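Local coordinates for protein inositol-3-phosphate synthase (Caenorhabditis elegans, PDB 1VKO) that binds nicotinamide-adenine-dinucleotide with the help of a Rossmann-type domain and assembles from four copies of its chain, at residues P200-S205 with V279-I284; T248-R253 with G357-K362; S334-F339 with Q430-H435; F339-G344 with Q389-D394. All coordinates share one frame; numbering follows the deposited sequence.

Interaction 1: residues P200-S205 with V279-I284; sequences PDFIAS and VSPSNI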
loop_
_atom_site.group_PDB
_atom_site.type_symbol
_atom_site.label_atom_id
_atom_site.label_comp_id
_atom_site.label_asym_id
_atom_site.label_seq_id
_atom_site.Cartn_x
_atom_site.Cartn_y
_atom_site.Cartn_z
ATOM N N PRO A 200 -34.742 20.945 -5.884
ATOM C CA PRO A 200 -34.375 19.523 -5.777
ATOM C C PRO A 200 -33.492 19.045 -6.940
ATOM O O PRO A 200 -32.537 18.282 -6.753
ATOM C CB PRO A 200 -35.729 18.826 -5.814
ATOM C CG PRO A 200 -36.674 19.834 -5.207
ATOM C CD PRO A 200 -36.186 21.164 -5.669
ATOM N N ASP A 201 -33.813 19.541 -8.125
ATOM C CA ASP A 201 -33.159 19.210 -9.392
ATOM C C ASP A 201 -31.657 19.563 -9.547
ATOM O O ASP A 201 -30.979 19.052 -10.482
ATOM C CB ASP A 201 -34.008 19.794 -10.548
ATOM C CG ASP A 201 -34.782 21.125 -10.152
ATOM O OD1 ASP A 201 -35.394 21.218 -9.038
ATOM O OD2 ASP A 201 -34.837 22.134 -10.919
ATOM N N PHE A 202 -31.111 20.395 -8.654
ATOM C CA PHE A 202 -29.672 20.742 -8.705
ATOM C C PHE A 202 -28.754 19.899 -7.811
ATOM O O PHE A 202 -27.543 20.044 -7.912
ATOM C CB PHE A 202 -29.411 22.262 -8.495
ATOM C CG PHE A 202 -29.815 23.136 -9.677
ATOM C CD1 PHE A 202 -31.120 23.551 -9.837
ATOM C CD2 PHE A 202 -28.884 23.524 -10.638
ATOM C CE1 PHE A 202 -31.522 24.314 -10.950
ATOM C CE2 PHE A 202 -29.276 24.307 -11.728
ATOM C CZ PHE A 202 -30.586 24.698 -11.875
ATOM N N ILE A 203 -29.284 19.004 -6.958
ATOM C CA ILE A 203 -28.401 18.090 -6.161
ATOM C C ILE A 203 -28.849 16.634 -6.235
ATOM O O ILE A 203 -29.833 16.349 -6.936
ATOM C CB ILE A 203 -28.289 18.531 -4.676
ATOM C CG1 ILE A 203 -29.581 18.269 -3.925
ATOM C CG2 ILE A 203 -27.928 20.010 -4.551
ATOM C CD1 ILE A 203 -29.712 19.101 -2.662
ATOM N N ALA A 204 -28.145 15.712 -5.541
ATOM C CA ALA A 204 -28.537 14.283 -5.501
ATOM C C ALA A 204 -29.951 14.102 -4.944
ATOM O O ALA A 204 -30.242 14.479 -3.803
ATOM C CB ALA A 204 -27.565 13.477 -4.679
ATOM N N SER A 205 -30.828 13.510 -5.750
ATOM C CA SER A 205 -32.218 13.274 -5.321
ATOM C C SER A 205 -32.340 12.606 -3.921
ATOM O O SER A 205 -33.412 12.641 -3.286
ATOM C CB SER A 205 -33.023 12.537 -6.422
ATOM O OG SER A 205 -32.822 11.140 -6.397
ATOM N N VAL A 279 -31.062 28.236 -13.522
ATOM C CA VAL A 279 -30.489 29.176 -12.567
ATOM C C VAL A 279 -30.470 28.470 -11.215
ATOM O O VAL A 279 -31.516 28.187 -10.653
ATOM C CB VAL A 279 -31.297 30.501 -12.514
ATOM C CG1 VAL A 279 -30.820 31.407 -11.381
ATOM C CG2 VAL A 279 -31.201 31.222 -13.847
ATOM N N SER A 280 -29.273 28.154 -10.736
ATOM C CA SER A 280 -29.104 27.344 -9.545
ATOM C C SER A 280 -29.273 28.133 -8.255
ATOM O O SER A 280 -29.123 29.358 -8.250
ATOM C CB SER A 280 -27.724 26.681 -9.548
ATOM O OG SER A 280 -26.719 27.558 -9.059
ATOM N N PRO A 281 -29.534 27.425 -7.158
ATOM C CA PRO A 281 -29.487 27.995 -5.818
ATOM C C PRO A 281 -28.146 28.682 -5.566
ATOM O O PRO A 281 -28.108 29.744 -4.927
ATOM C CB PRO A 281 -29.591 26.760 -4.940
ATOM C CG PRO A 281 -30.476 25.844 -5.768
ATOM C CD PRO A 281 -29.904 25.988 -7.118
ATOM N N SER A 282 -27.060 28.088 -6.071
ATOM C CA SER A 282 -25.744 28.663 -5.869
ATOM C C SER A 282 -25.540 29.902 -6.696
ATOM O O SER A 282 -24.722 30.712 -6.331
ATOM C CB SER A 282 -24.616 27.661 -6.104
ATOM O OG SER A 282 -24.381 27.457 -7.477
ATOM N N ASN A 283 -26.284 30.059 -7.790
ATOM C CA ASN A 283 -26.254 31.304 -8.574
ATOM C C ASN A 283 -26.911 32.428 -7.779
ATOM O O ASN A 283 -26.435 33.540 -7.800
ATOM C CB ASN A 283 -27.038 31.151 -9.864
ATOM C CG ASN A 283 -26.265 30.404 -10.975
ATOM O OD1 ASN A 283 -26.871 29.934 -11.928
ATOM N ND2 ASN A 283 -24.949 30.325 -10.866
ATOM N N ILE A 284 -28.002 32.116 -7.083
ATOM C CA ILE A 284 -28.781 33.111 -6.358
ATOM C C ILE A 284 -28.006 33.620 -5.150
ATOM O O ILE A 284 -27.835 34.824 -5.009
ATOM C CB ILE A 284 -30.234 32.617 -6.027
ATOM C CG1 ILE A 284 -31.024 32.441 -7.345
ATOM C CG2 ILE A 284 -30.975 33.653 -5.215
ATOM C CD1 ILE A 284 -32.162 31.456 -7.283
#
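Phe202 lays the face of its ring over Ser280, a worked example of how an aromatic group can cover the start of a helix. The CA of Ser280 lies 3.8 Å from the centroid of the Phe202 ring and only 13° off its normal, a well-centred CH-pi contact. On the same serine, CB comes within 3.5 Å of Phe202 CD2. Pro281 approaches differently: its CD is 3.8 Å from Phe202 CG and meets the ring obliquely and off centre, while the Val279 carbonyl oxygen passes near CZ at the far end. With CG set beside its own backbone N (chi1 -72°), Phe202 sends the ring from the short 3-10 turn across to the backbone that enters helix 281-291.

Ser280 is the N-cap of that helix. Its N donates to Asn283 OD1 at 3.2 Å, the donor standing well above the carbonyl plane. This is one half of the exchange known from capping boxes; the OG of Ser280 also sits 2.8 Å from Asn283 N. Around the pair, Arg253 makes a cation-pi contact with Phe202, Lys220 bonds to the Val279 oxygen, and Glu252 accepts from Ser282.

Chemically, the interface is mostly carbon against pi cloud, with one carbonyl oxygen near CZ. The polar groups of the cap are engaged with their own helix and nearby residues, which is consistent with an apolar ring covering this corner.

Interaction 2: residues T248-R253 with G357-K362; sequences TANTER and GNNDGK. With NAD (nicotinamide-adenine-dinucleotide), chain G.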
loop_
_atom_site.group_PDB
_atom_site.type_symbol
_atom_site.label_atom_id
_atom_site.label_comp_id
_atom_site.label_asym_id
_atom_site.label_seq_id
_atom_site.Cartn_x
_atom_site.Cartn_y
_atom_site.Cartn_z
ATOM N N THR A 248 -20.409 25.826 1.072
ATOM C CA THR A 248 -19.936 24.544 1.540
ATOM C C THR A 248 -21.154 23.637 1.811
ATOM O O THR A 248 -21.166 22.840 2.760
ATOM C CB THR A 248 -19.012 24.689 2.796
ATOM O OG1 THR A 248 -18.611 23.388 3.237
ATOM C CG2 THR A 248 -19.742 25.292 4.046
ATOM N N ALA A 249 -22.176 23.787 0.967
ATOM C CA ALA A 249 -23.309 22.862 0.885
ATOM C C ALA A 249 -23.089 21.780 -0.208
ATOM O O ALA A 249 -22.055 21.726 -0.826
ATOM C CB ALA A 249 -24.589 23.660 0.599
ATOM N N ASN A 250 -24.054 20.904 -0.430
ATOM C CA ASN A 250 -23.838 19.788 -1.332
ATOM C C ASN A 250 -23.537 20.233 -2.736
ATOM O O ASN A 250 -24.010 21.269 -3.212
ATOM C CB ASN A 250 -24.991 18.795 -1.312
ATOM C CG ASN A 250 -25.080 18.068 0.016
ATOM O OD1 ASN A 250 -25.851 18.473 0.904
ATOM N ND2 ASN A 250 -24.201 17.060 0.214
ATOM N N THR A 251 -22.665 19.459 -3.366
ATOM C CA THR A 251 -22.293 19.642 -4.725
ATOM C C THR A 251 -23.574 19.638 -5.528
ATOM O O THR A 251 -24.311 18.657 -5.489
ATOM C CB THR A 251 -21.412 18.438 -5.076
ATOM O OG1 THR A 251 -20.200 18.598 -4.367
ATOM C CG2 THR A 251 -20.973 18.468 -6.538
ATOM N N GLU A 252 -23.843 20.742 -6.216
ATOM C CA GLU A 252 -24.902 20.822 -7.245
ATOM C C GLU A 252 -24.352 20.261 -8.558
ATOM O O GLU A 252 -23.143 20.144 -8.716
ATOM C CB GLU A 252 -25.298 22.290 -7.526
ATOM C CG GLU A 252 -25.745 23.063 -6.292
ATOM C CD GLU A 252 -26.224 24.482 -6.565
ATOM O OE1 GLU A 252 -25.592 25.275 -7.319
ATOM O OE2 GLU A 252 -27.261 24.817 -5.979
ATOM N N ARG A 253 -25.224 19.922 -9.504
ATOM C CA ARG A 253 -24.771 19.728 -10.892
ATOM C C ARG A 253 -24.440 21.079 -11.537
ATOM O O ARG A 253 -24.702 22.158 -10.979
ATOM C CB ARG A 253 -25.837 19.011 -11.735
ATOM C CG ARG A 253 -27.151 19.779 -11.833
ATOM C CD ARG A 253 -28.118 19.251 -12.855
ATOM N NE ARG A 253 -29.392 19.981 -12.863
ATOM C CZ ARG A 253 -29.680 21.045 -13.623
ATOM N NH1 ARG A 253 -28.764 21.575 -14.452
ATOM N NH2 ARG A 253 -30.891 21.605 -13.535
ATOM N N GLY A 357 -18.008 7.897 3.633
ATOM C CA GLY A 357 -19.336 7.504 4.062
ATOM C C GLY A 357 -20.143 8.622 4.645
ATOM O O GLY A 357 -21.186 8.361 5.238
ATOM N N ASN A 358 -19.653 9.859 4.480
ATOM C CA ASN A 358 -20.310 11.050 5.019
ATOM C C ASN A 358 -21.452 11.506 4.093
ATOM O O ASN A 358 -21.728 10.806 3.101
ATOM C CB ASN A 358 -19.293 12.157 5.408
ATOM C CG ASN A 358 -18.387 12.622 4.252
ATOM O OD1 ASN A 358 -18.628 12.355 3.067
ATOM N ND2 ASN A 358 -17.330 13.340 4.615
ATOM N N ASN A 359 -22.135 12.622 4.402
ATOM C CA ASN A 359 -23.178 13.141 3.498
ATOM C C ASN A 359 -22.645 13.663 2.169
ATOM O O ASN A 359 -23.395 13.723 1.176
ATOM C CB ASN A 359 -24.076 14.208 4.129
ATOM C CG ASN A 359 -25.340 14.479 3.292
ATOM O OD1 ASN A 359 -26.078 13.548 2.956
ATOM N ND2 ASN A 359 -25.577 15.751 2.938
ATOM N N ASP A 360 -21.369 14.057 2.164
ATOM C CA ASP A 360 -20.671 14.457 0.938
ATOM C C ASP A 360 -20.651 13.257 -0.046
ATOM O O ASP A 360 -21.062 13.406 -1.205
ATOM C CB ASP A 360 -19.260 15.029 1.267
ATOM C CG ASP A 360 -18.485 15.515 0.021
ATOM O OD1 ASP A 360 -19.131 15.890 -1.005
ATOM O OD2 ASP A 360 -17.219 15.543 -0.027
ATOM N N GLY A 361 -20.234 12.075 0.426
ATOM C CA GLY A 361 -20.206 10.862 -0.409
ATOM C C GLY A 361 -21.565 10.370 -0.914
ATOM O O GLY A 361 -21.707 9.975 -2.097
ATOM N N LYS A 362 -22.553 10.385 -0.015
ATOM C CA LYS A 362 -23.936 9.996 -0.333
ATOM C C LYS A 362 -24.540 10.897 -1.438
ATOM O O LYS A 362 -25.343 10.432 -2.284
ATOM C CB LYS A 362 -24.783 10.037 0.945
ATOM C CG LYS A 362 -26.243 9.581 0.827
ATOM C CD LYS A 362 -26.983 9.937 2.136
ATOM C CE LYS A 362 -28.470 10.190 1.921
ATOM N NZ LYS A 362 -29.332 9.083 2.474
HETATM P PA NAD G . -22.263 17.739 4.113
HETATM O O1A NAD G . -23.369 16.972 3.564
HETATM O O2A NAD G . -21.961 17.230 5.462
HETATM O O5B NAD G . -22.686 19.267 4.079
HETATM C C5B NAD G . -23.670 19.708 3.193
HETATM C C4B NAD G . -24.681 20.505 3.996
HETATM O O4B NAD G . -25.261 21.469 3.146
HETATM C C3B NAD G . -25.804 19.652 4.513
HETATM O O3B NAD G . -26.118 20.217 5.776
HETATM C C2B NAD G . -26.983 19.938 3.626
HETATM O O2B NAD G . -28.088 20.062 4.519
HETATM C C1B NAD G . -26.651 21.330 3.097
HETATM N N9A NAD G . -27.229 21.790 1.808
HETATM C C8A NAD G . -27.470 21.105 0.656
HETATM N N7A NAD G . -28.029 21.956 -0.234
HETATM C C5A NAD G . -28.164 23.182 0.305
HETATM C C6A NAD G . -28.703 24.398 -0.149
HETATM N N6A NAD G . -29.287 24.550 -1.349
HETATM N N1A NAD G . -28.705 25.474 0.702
HETATM C C2A NAD G . -28.224 25.359 1.973
HETATM N N3A NAD G . -27.747 24.163 2.404
HETATM C C4A NAD G . -27.695 23.080 1.599
HETATM O O3 NAD G . -20.959 17.700 3.151
HETATM P PN NAD G . -19.587 18.344 3.640
HETATM O O1N NAD G . -19.927 19.382 4.649
HETATM O O2N NAD G . -18.697 17.243 4.017
HETATM O O5D NAD G . -19.021 19.194 2.380
HETATM C C5D NAD G . -19.864 20.074 1.657
HETATM C C4D NAD G . -19.376 20.389 0.230
HETATM O O4D NAD G . -18.006 20.711 0.239
HETATM C C3D NAD G . -19.545 19.232 -0.762
HETATM O O3D NAD G . -19.972 19.754 -1.988
HETATM C C2D NAD G . -18.129 18.774 -1.006
HETATM O O2D NAD G . -17.875 18.243 -2.296
HETATM C C1D NAD G . -17.376 20.065 -0.845
HETATM N N1N NAD G . -15.982 19.683 -0.647
HETATM C C2N NAD G . -15.628 18.949 0.441
HETATM C C3N NAD G . -14.311 18.576 0.590
HETATM C C7N NAD G . -13.915 18.125 1.945
HETATM O O7N NAD G . -14.972 18.029 2.882
HETATM N N7N NAD G . -12.631 17.865 2.218
HETATM C C4N NAD G . -13.335 18.957 -0.351
HETATM C C5N NAD G . -13.719 19.684 -1.456
HETATM C C6N NAD G . -15.067 20.043 -1.606
HETATM O O HOH W 1 -21.494 16.935 -1.769
#
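Asn250 and Asn359 bring their amides together at nearly a right angle, the planes 89° apart and the two ND2 atoms, both donors, 3.3 Å from each other. Both turn to the NAD phosphate oxygen O1A: Asn359 ND2 gives it a short bond of 2.6 Å, and Asn250 ND2 adds a weak, longer one. Asn359 reaches this oxygen from the first turn of helix 359-363 with CG swung away from the backbone N (chi1 -166°), and Gln207 accepts from the same nitrogen. Asn250 instead folds CG back beside its own N, its OD1 lying against the adenine-ribose portion of NAD.

Thr251 and Asp360 meet less directly, sharing the nicotinamide ribose. Thr251 OG1 is hydrogen-bonded to NAD O3D at 2.7 Å. Asp360, its CG trans to N (chi1 -178°), carries OD1 to a weak bond from NAD O2D at 3.0 Å. A water also joins them, donating to Asp360 OD1 at 2.7 Å and accepting from Thr251 N. Asn358 OD1 caps the helix by accepting from Gly361 N at 3.1 Å.

Cofactor and water thus largely mediate this contact: the phosphate oxygen probably offsets the closeness of the two donors, chiefly through Asn359.

Interaction 3: residues S334-F339 with Q430-H435; sequences SAFVDF and QTFVVH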
loop_
_atom_site.group_PDB
_atom_site.type_symbol
_atom_site.label_atom_id
_atom_site.label_comp_id
_atom_site.label_asym_id
_atom_site.label_seq_id
_atom_site.Cartn_x
_atom_site.Cartn_y
_atom_site.Cartn_z
ATOM N N SER A 334 -1.251 17.537 -6.705
ATOM C CA SER A 334 -0.741 18.874 -7.031
ATOM C C SER A 334 0.760 19.086 -6.776
ATOM O O SER A 334 1.464 19.587 -7.645
ATOM C CB SER A 334 -1.531 19.924 -6.253
ATOM O OG SER A 334 -1.691 21.075 -7.042
ATOM N N ALA A 335 1.244 18.716 -5.595
ATOM C CA ALA A 335 2.667 18.868 -5.298
ATOM C C ALA A 335 3.579 17.764 -5.906
ATOM O O ALA A 335 4.765 18.038 -6.179
ATOM C CB ALA A 335 2.889 18.979 -3.815
ATOM N N PHE A 336 3.023 16.560 -6.122
ATOM C CA PHE A 336 3.776 15.349 -6.505
ATOM C C PHE A 336 4.040 15.265 -8.000
ATOM O O PHE A 336 5.130 14.857 -8.410
ATOM C CB PHE A 336 3.023 14.078 -6.050
ATOM C CG PHE A 336 3.754 12.789 -6.308
ATOM C CD1 PHE A 336 5.095 12.632 -5.946
ATOM C CD2 PHE A 336 3.090 11.705 -6.878
ATOM C CE1 PHE A 336 5.765 11.419 -6.188
ATOM C CE2 PHE A 336 3.767 10.487 -7.134
ATOM C CZ PHE A 336 5.085 10.352 -6.761
ATOM N N VAL A 337 3.038 15.622 -8.803
ATOM C CA VAL A 337 3.202 15.670 -10.254
ATOM C C VAL A 337 4.165 16.805 -10.686
ATOM O O VAL A 337 4.910 16.638 -11.665
ATOM C CB VAL A 337 1.835 15.710 -11.032
ATOM C CG1 VAL A 337 1.079 14.397 -10.873
ATOM C CG2 VAL A 337 0.963 16.873 -10.592
ATOM N N ASP A 338 4.156 17.919 -9.941
ATOM C CA ASP A 338 5.122 19.033 -10.116
ATOM C C ASP A 338 6.572 18.578 -9.831
ATOM O O ASP A 338 7.481 18.689 -10.697
ATOM C CB ASP A 338 4.754 20.184 -9.157
ATOM C CG ASP A 338 5.444 21.522 -9.499
ATOM O OD1 ASP A 338 5.314 22.036 -10.639
ATOM O OD2 ASP A 338 6.093 22.163 -8.657
ATOM N N PHE A 339 6.782 18.097 -8.604
ATOM C CA PHE A 339 8.038 17.460 -8.213
ATOM C C PHE A 339 8.528 16.443 -9.279
ATOM O O PHE A 339 9.699 16.472 -9.634
ATOM C CB PHE A 339 7.948 16.803 -6.806
ATOM C CG PHE A 339 8.867 15.606 -6.641
ATOM C CD1 PHE A 339 10.253 15.778 -6.489
ATOM C CD2 PHE A 339 8.363 14.303 -6.686
ATOM C CE1 PHE A 339 11.121 14.666 -6.366
ATOM C CE2 PHE A 339 9.223 13.187 -6.555
ATOM C CZ PHE A 339 10.603 13.373 -6.404
ATOM N N GLN A 430 9.040 3.659 -12.957
ATOM C CA GLN A 430 8.919 3.892 -11.522
ATOM C C GLN A 430 7.435 3.968 -11.105
ATOM O O GLN A 430 6.672 4.795 -11.597
ATOM C CB GLN A 430 9.618 5.177 -11.119
ATOM C CG GLN A 430 9.633 5.400 -9.625
ATOM C CD GLN A 430 10.574 6.512 -9.184
ATOM O OE1 GLN A 430 10.887 7.444 -9.967
ATOM N NE2 GLN A 430 11.026 6.428 -7.917
ATOM N N THR A 431 7.046 3.094 -10.191
ATOM C CA THR A 431 5.676 2.977 -9.800
ATOM C C THR A 431 5.562 3.356 -8.314
ATOM O O THR A 431 6.229 2.762 -7.460
ATOM C CB THR A 431 5.154 1.531 -10.053
ATOM O OG1 THR A 431 5.421 1.139 -11.413
ATOM C CG2 THR A 431 3.621 1.487 -9.939
ATOM N N PHE A 432 4.734 4.346 -8.026
ATOM C CA PHE A 432 4.402 4.724 -6.630
ATOM C C PHE A 432 2.964 4.302 -6.368
ATOM O O PHE A 432 2.047 4.746 -7.063
ATOM C CB PHE A 432 4.484 6.252 -6.386
ATOM C CG PHE A 432 5.769 6.937 -6.891
ATOM C CD1 PHE A 432 5.982 7.162 -8.259
ATOM C CD2 PHE A 432 6.723 7.424 -5.977
ATOM C CE1 PHE A 432 7.159 7.821 -8.726
ATOM C CE2 PHE A 432 7.910 8.101 -6.418
ATOM C CZ PHE A 432 8.127 8.292 -7.797
ATOM N N VAL A 433 2.764 3.437 -5.382
ATOM C CA VAL A 433 1.408 3.131 -4.863
ATOM C C VAL A 433 1.218 3.866 -3.521
ATOM O O VAL A 433 2.110 3.815 -2.695
ATOM C CB VAL A 433 1.183 1.593 -4.646
ATOM C CG1 VAL A 433 -0.249 1.310 -4.106
ATOM C CG2 VAL A 433 1.476 0.771 -5.932
ATOM N N VAL A 434 0.056 4.506 -3.298
ATOM C CA VAL A 434 -0.188 5.393 -2.135
ATOM C C VAL A 434 -1.514 5.114 -1.414
ATOM O O VAL A 434 -2.541 4.942 -2.063
ATOM C CB VAL A 434 -0.209 6.893 -2.575
ATOM C CG1 VAL A 434 -0.530 7.825 -1.405
ATOM C CG2 VAL A 434 1.097 7.298 -3.188
ATOM N N HIS A 435 -1.505 5.088 -0.081
ATOM C CA HIS A 435 -2.754 5.062 0.708
ATOM C C HIS A 435 -2.805 6.217 1.735
ATOM O O HIS A 435 -1.928 6.327 2.596
ATOM C CB HIS A 435 -3.000 3.685 1.364
ATOM C CG HIS A 435 -4.303 3.598 2.117
ATOM N ND1 HIS A 435 -5.418 2.956 1.613
ATOM C CD2 HIS A 435 -4.668 4.077 3.336
ATOM C CE1 HIS A 435 -6.413 3.047 2.482
ATOM N NE2 HIS A 435 -5.986 3.722 3.536
#
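Phe336 and Phe432 carry essentially the whole contact, and they form a textbook T-shaped (edge-to-face) pair. The edge of Phe336 is directed at the face of Phe432, with ring centroids 4.8 Å apart and planes at 84°. A single atom leads: Phe336 CZ stands over the middle of the Phe432 ring, 3.4 Å from Phe432 CD2 and 3.5 Å from Phe432 CG, with CE1 and CE2 straddling it a little farther out. The hydrogen on CZ thus points into the pi cloud, the electrostatically preferred sense for such a pair.

Phe336 extends from its helix with CG pointing directly away from the backbone N (chi1 -176°), bridging a gap of 10.6 Å between the CA of Phe336 and the CA of Phe432. Phe432 turns CG toward its own N.

The pair joins helix 329-342 to strand 429-439, an outermost strand, within this chain, of a mixed four-stranded sheet. Tyr420, on the adjoining strand 413-423, meets Phe336 edge-to-face too, and Phe332 of the same helix and Phe332 of the second subunit add further rings. Strand 429-439 pairs in antiparallel fashion with a strand of that second subunit, so the aromatic cluster lies beneath a sheet continuing across the subunit interface.

Interaction 4: residues F339-G344 with Q389-D394; sequences FLVSSG and QILFPD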
loop_
_atom_site.group_PDB
_atom_site.type_symbol
_atom_site.label_atom_id
_atom_site.label_comp_id
_atom_site.label_asym_id
_atom_site.label_seq_id
_atom_site.Cartn_x
_atom_site.Cartn_y
_atom_site.Cartn_z
ATOM N N PHE A 339 6.782 18.097 -8.604
ATOM C CA PHE A 339 8.038 17.460 -8.213
ATOM C C PHE A 339 8.528 16.443 -9.279
ATOM O O PHE A 339 9.699 16.472 -9.634
ATOM C CB PHE A 339 7.948 16.803 -6.806
ATOM C CG PHE A 339 8.867 15.606 -6.641
ATOM C CD1 PHE A 339 10.253 15.778 -6.489
ATOM C CD2 PHE A 339 8.363 14.303 -6.686
ATOM C CE1 PHE A 339 11.121 14.666 -6.366
ATOM C CE2 PHE A 339 9.223 13.187 -6.555
ATOM C CZ PHE A 339 10.603 13.373 -6.404
ATOM N N LEU A 340 7.651 15.565 -9.777
ATOM C CA LEU A 340 8.051 14.540 -10.774
ATOM C C LEU A 340 8.388 15.099 -12.180
ATOM O O LEU A 340 9.293 14.578 -12.849
ATOM C CB LEU A 340 6.976 13.481 -10.944
ATOM C CG LEU A 340 6.455 12.563 -9.839
ATOM C CD1 LEU A 340 5.221 11.803 -10.379
ATOM C CD2 LEU A 340 7.495 11.586 -9.313
ATOM N N VAL A 341 7.676 16.129 -12.650
ATOM C CA VAL A 341 8.008 16.683 -13.965
ATOM C C VAL A 341 9.278 17.564 -13.884
ATOM O O VAL A 341 10.126 17.526 -14.788
ATOM C CB VAL A 341 6.784 17.374 -14.661
ATOM C CG1 VAL A 341 7.196 18.040 -16.000
ATOM C CG2 VAL A 341 5.672 16.346 -14.921
ATOM N N SER A 342 9.416 18.295 -12.773
ATOM C CA SER A 342 10.631 19.048 -12.470
ATOM C C SER A 342 11.879 18.143 -12.396
ATOM O O SER A 342 12.953 18.532 -12.862
ATOM C CB SER A 342 10.476 19.843 -11.166
ATOM O OG SER A 342 9.547 20.897 -11.316
ATOM N N SER A 343 11.726 16.944 -11.833
ATOM C CA SER A 343 12.804 15.955 -11.769
ATOM C C SER A 343 13.125 15.249 -13.103
ATOM O O SER A 343 13.972 14.351 -13.127
ATOM C CB SER A 343 12.498 14.873 -10.704
ATOM O OG SER A 343 11.887 15.373 -9.518
ATOM N N GLY A 344 12.450 15.609 -14.197
ATOM C CA GLY A 344 12.707 14.973 -15.501
ATOM C C GLY A 344 12.072 13.610 -15.792
ATOM O O GLY A 344 12.649 12.766 -16.554
ATOM N N GLN A 389 7.950 19.967 -23.010
ATOM C CA GLN A 389 7.815 19.303 -24.308
ATOM C C GLN A 389 8.914 18.307 -24.669
ATOM O O GLN A 389 8.839 17.696 -25.726
ATOM C CB GLN A 389 7.604 20.321 -25.418
ATOM C CG GLN A 389 6.133 20.600 -25.682
ATOM C CD GLN A 389 5.926 21.598 -26.802
ATOM O OE1 GLN A 389 6.638 22.609 -26.884
ATOM N NE2 GLN A 389 4.955 21.320 -27.675
ATOM N N ILE A 390 9.918 18.142 -23.800
ATOM C CA ILE A 390 10.885 17.041 -23.944
ATOM C C ILE A 390 10.170 15.761 -23.495
ATOM O O ILE A 390 10.061 14.793 -24.260
ATOM C CB ILE A 390 12.214 17.280 -23.129
ATOM C CG1 ILE A 390 12.964 18.544 -23.612
ATOM C CG2 ILE A 390 13.139 16.026 -23.182
ATOM C CD1 ILE A 390 13.926 19.146 -22.567
ATOM N N LEU A 391 9.665 15.790 -22.264
ATOM C CA LEU A 391 8.887 14.701 -21.679
ATOM C C LEU A 391 7.626 14.422 -22.491
ATOM O O LEU A 391 7.365 13.270 -22.881
ATOM C CB LEU A 391 8.515 15.045 -20.230
ATOM C CG LEU A 391 9.646 14.969 -19.191
ATOM C CD1 LEU A 391 9.169 15.427 -17.829
ATOM C CD2 LEU A 391 10.214 13.555 -19.094
ATOM N N PHE A 392 6.873 15.492 -22.768
ATOM C CA PHE A 392 5.583 15.403 -23.485
ATOM C C PHE A 392 5.620 16.110 -24.859
ATOM O O PHE A 392 5.016 17.192 -25.009
ATOM C CB PHE A 392 4.458 16.026 -22.634
ATOM C CG PHE A 392 4.199 15.321 -21.314
ATOM C CD1 PHE A 392 3.282 14.260 -21.234
ATOM C CD2 PHE A 392 4.843 15.741 -20.143
ATOM C CE1 PHE A 392 3.035 13.619 -20.019
ATOM C CE2 PHE A 392 4.596 15.107 -18.917
ATOM C CZ PHE A 392 3.701 14.041 -18.855
ATOM N N PRO A 393 6.314 15.536 -25.855
ATOM C CA PRO A 393 6.482 16.241 -27.142
ATOM C C PRO A 393 5.132 16.655 -27.749
ATOM O O PRO A 393 5.002 17.792 -28.221
ATOM C CB PRO A 393 7.251 15.241 -28.036
ATOM C CG PRO A 393 7.258 13.919 -27.306
ATOM C CD PRO A 393 6.985 14.221 -25.846
ATOM N N ASP A 394 4.136 15.764 -27.667
ATOM C CA ASP A 394 2.809 15.994 -28.249
ATOM C C ASP A 394 1.800 16.560 -27.239
ATOM O O ASP A 394 0.601 16.638 -27.529
ATOM C CB ASP A 394 2.264 14.698 -28.859
ATOM C CG ASP A 394 3.285 13.982 -29.751
ATOM O OD1 ASP A 394 3.938 14.644 -30.602
ATOM O OD2 ASP A 394 3.492 12.748 -29.671
#
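Gly344 and Leu391 bring the backbones to 7.3 Å between their CA atoms, at the point where helix 329-342 ends and Gly344 leaves helical geometry with a positive phi (80°). Leu391 CD2 reaches 3.6 Å from Gly344 O, while its CD1 turns to the helix and touches Val341 CG1 at 3.8 Å. Leu391 and Val341 run past each other in opposite senses, so the branches meet alongside. Val341 divides its two methyls: CG1, on the far side of CB from the backbone N (chi1 176°), goes to Leu391, and CG2 comes to the edge of the Phe392 ring, 4.3 Å from CE2.

The result is a small apolar patch with Val341 at its centre, continued by Met384 of helix 382-387 and Pro347 of strand 346-356. Gly344 also lies at a subunit interface, where its oxygen receives a weak hydrogen bond from Thr123 of a second subunit.

At the helix end, Gly344 N returns to Val341 O at 3.1 Å; with the positive phi and a second bond back into the last turn, this makes a Schellman motif, closing the helix before strand 346-356. Loop 389-394, which packs on it, belongs to the helical crossover between the parallel neighbours 346-356 and 399-406.

How the interactions relate
The four contacts fall into two groups. Interactions 1 and 2 have centres 12 Å apart and join directly, Phe202 O lying 2.8 Å from Arg253 N in a probable hydrogen bond; interaction 2 holds NAD, and the Pro281 side chain of interaction 1 comes within about 4 Å of it. Interactions 3 and 4, centres 14 Å apart, share Phe339 and helix 329-342; Phe432 CZ packs on Leu340 CD2 at 3.7 Å, and both contacts touch the second subunit. Between the groups, the nearest atoms of interactions 2 and 3 are about 13 Å apart. Pyrophosphate is about 5 Å from the Asp360 side chain and about 12 Å from that of Phe336.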